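Local coordinates for PAC2 family protein (Mycobacterium tuberculosis, PDB 2WAM) that is of unknown function but belongs to the PAC2 family and represents a duplicated gene family in actinobacteria, at residues E201-F206 with E233-T238. Sequence-based numbering, arbitrary orientation.
Sequences ELISDF and EVVGFT
Leu-202, Ile-203 and Phe-206 pack on Glu-233, Val-235 and Phe-237, fastening the loop that follows strand 193-197, outermost in this chain's sheet, onto one face of the mixed beta sheet, at strand 234-242 and the residue just before it. No hydrogen bond links the two segments. Leu-202 and Glu-233 reach for each other head-on, and CD1 of Leu-202 lies 3.5 Å from CD of Glu-233, close to both carboxylate oxygens and to the methylene CG. The Glu-233 chain leaves the backbone with CG opposite N (chi1 -169°) and runs out extended toward the loop; its OE2 is hydrogen-bonded to Gln-174 and its OE1 more weakly to Asn-199, and the two bonds, chiefly the first, probably hold the carboxylate beside the leucine methyl. Further along the strand, Ile-203 and Val-235 pass alongside each other, running opposite ways, their CG2 methyls meeting at 4.2 Å. The phenyl rings of Phe-206 and Phe-237 follow, an oblique pair with planes inclined at 39°; both also touch Gln-260 of helix 251-265. Within the type I beta turn from Ile-203 to Phe-206, Ser-204 OG donates back to Glu-201 O, from above the carbonyl plane. In the phenylalanine pair, CE2 of Phe-237 sits 4.0 Å from both CE1 and CZ of Phe-206.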
loop_
_atom_site.group_PDB
_atom_site.type_symbol
_atom_site.label_atom_id
_atom_site.label_comp_id
_atom_site.label_asym_id
_atom_site.label_seq_id
_atom_site.Cartn_x
_atom_site.Cartn_y
_atom_site.Cartn_z
ATOM N N GLU A 201 19.189 14.330 37.850
ATOM C CA GLU A 201 19.122 13.533 39.071
ATOM C C GLU A 201 19.477 12.081 38.792
ATOM O O GLU A 201 20.024 11.387 39.649
ATOM C CB GLU A 201 17.738 13.633 39.716
ATOM C CG GLU A 201 17.417 15.024 40.258
ATOM C CD GLU A 201 16.131 15.062 41.066
ATOM O OE1 GLU A 201 15.641 13.981 41.461
ATOM O OE2 GLU A 201 15.614 16.177 41.309
ATOM N N LEU A 202 19.171 11.638 37.577
ATOM C CA LEU A 202 19.391 10.257 37.161
ATOM C C LEU A 202 20.865 9.924 36.956
ATOM O O LEU A 202 21.232 8.756 36.835
ATOM C CB LEU A 202 18.625 9.979 35.875
ATOM C CG LEU A 202 17.117 9.968 36.068
ATOM C CD1 LEU A 202 16.421 9.723 34.742
ATOM C CD2 LEU A 202 16.759 8.903 37.087
ATOM N N ILE A 203 21.701 10.953 36.914
ATOM C CA ILE A 203 23.112 10.765 36.647
ATOM C C ILE A 203 23.962 11.640 37.561
ATOM O O ILE A 203 24.976 12.203 37.144
ATOM C CB ILE A 203 23.420 11.074 35.183
ATOM C CG1 ILE A 203 22.806 12.421 34.794
ATOM C CG2 ILE A 203 22.867 9.971 34.292
ATOM C CD1 ILE A 203 23.352 12.992 33.512
ATOM N N SER A 204 23.535 11.747 38.816
ATOM C CA SER A 204 24.221 12.581 39.798
ATOM C C SER A 204 25.501 11.910 40.282
ATOM O O SER A 204 26.387 12.559 40.843
ATOM C CB SER A 204 23.293 12.866 40.978
ATOM O OG SER A 204 22.597 11.696 41.373
ATOM N N ASP A 205 25.584 10.602 40.046
ATOM C CA ASP A 205 26.741 9.807 40.435
ATOM C C ASP A 205 27.932 10.084 39.532
ATOM O O ASP A 205 29.058 9.698 39.842
ATOM C CB ASP A 205 26.407 8.313 40.374
ATOM C CG ASP A 205 25.659 7.826 41.599
ATOM O OD1 ASP A 205 25.103 6.705 41.549
ATOM O OD2 ASP A 205 25.630 8.560 42.609
ATOM N N PHE A 206 27.687 10.742 38.408
ATOM C CA PHE A 206 28.735 10.906 37.413
ATOM C C PHE A 206 29.259 12.336 37.340
ATOM O O PHE A 206 28.586 13.284 37.749
ATOM C CB PHE A 206 28.256 10.434 36.035
ATOM C CG PHE A 206 27.839 8.991 35.998
ATOM C CD1 PHE A 206 26.577 8.604 36.439
ATOM C CD2 PHE A 206 28.701 8.019 35.517
ATOM C CE1 PHE A 206 26.185 7.279 36.407
ATOM C CE2 PHE A 206 28.315 6.687 35.481
ATOM C CZ PHE A 206 27.057 6.317 35.927
ATOM N N GLU A 233 11.281 10.486 29.602
ATOM C CA GLU A 233 12.497 10.429 30.409
ATOM C C GLU A 233 13.500 9.463 29.800
ATOM O O GLU A 233 13.195 8.295 29.596
ATOM C CB GLU A 233 12.190 10.000 31.841
ATOM C CG GLU A 233 13.372 10.183 32.786
ATOM C CD GLU A 233 13.012 9.888 34.233
ATOM O OE1 GLU A 233 12.806 10.863 34.993
ATOM O OE2 GLU A 233 12.920 8.693 34.609
ATOM N N VAL A 234 14.699 9.947 29.511
ATOM C CA VAL A 234 15.695 9.116 28.864
ATOM C C VAL A 234 17.019 9.151 29.614
ATOM O O VAL A 234 17.351 10.134 30.273
ATOM C CB VAL A 234 15.947 9.572 27.406
ATOM C CG1 VAL A 234 14.636 9.619 26.612
ATOM C CG2 VAL A 234 16.684 10.930 27.378
ATOM N N VAL A 235 17.776 8.071 29.493
ATOM C CA VAL A 235 19.114 8.006 30.045
ATOM C C VAL A 235 19.938 7.024 29.213
ATOM O O VAL A 235 19.396 6.133 28.559
ATOM C CB VAL A 235 19.111 7.684 31.574
ATOM C CG1 VAL A 235 18.140 6.592 31.904
ATOM C CG2 VAL A 235 20.490 7.335 32.061
ATOM N N GLY A 236 21.248 7.229 29.201
ATOM C CA GLY A 236 22.112 6.495 28.307
ATOM C C GLY A 236 23.476 6.335 28.922
ATOM O O GLY A 236 23.985 7.237 29.577
ATOM N N PHE A 237 24.067 5.171 28.715
ATOM C CA PHE A 237 25.377 4.883 29.271
ATOM C C PHE A 237 26.319 4.409 28.185
ATOM O O PHE A 237 26.031 3.465 27.459
ATOM C CB PHE A 237 25.265 3.847 30.386
ATOM C CG PHE A 237 24.379 4.275 31.500
ATOM C CD1 PHE A 237 23.115 3.727 31.645
ATOM C CD2 PHE A 237 24.798 5.252 32.395
ATOM C CE1 PHE A 237 22.279 4.132 32.685
ATOM C CE2 PHE A 237 23.983 5.667 33.428
ATOM C CZ PHE A 237 22.714 5.102 33.578
ATOM N N THR A 238 27.446 5.086 28.068
ATOM C CA THR A 238 28.449 4.716 27.100
ATOM C C THR A 238 29.678 4.250 27.861
ATOM O O THR A 238 30.372 5.041 28.494
ATOM C CB THR A 238 28.791 5.896 26.210
ATOM O OG1 THR A 238 27.591 6.373 25.582
ATOM C CG2 THR A 238 29.792 5.477 25.154
#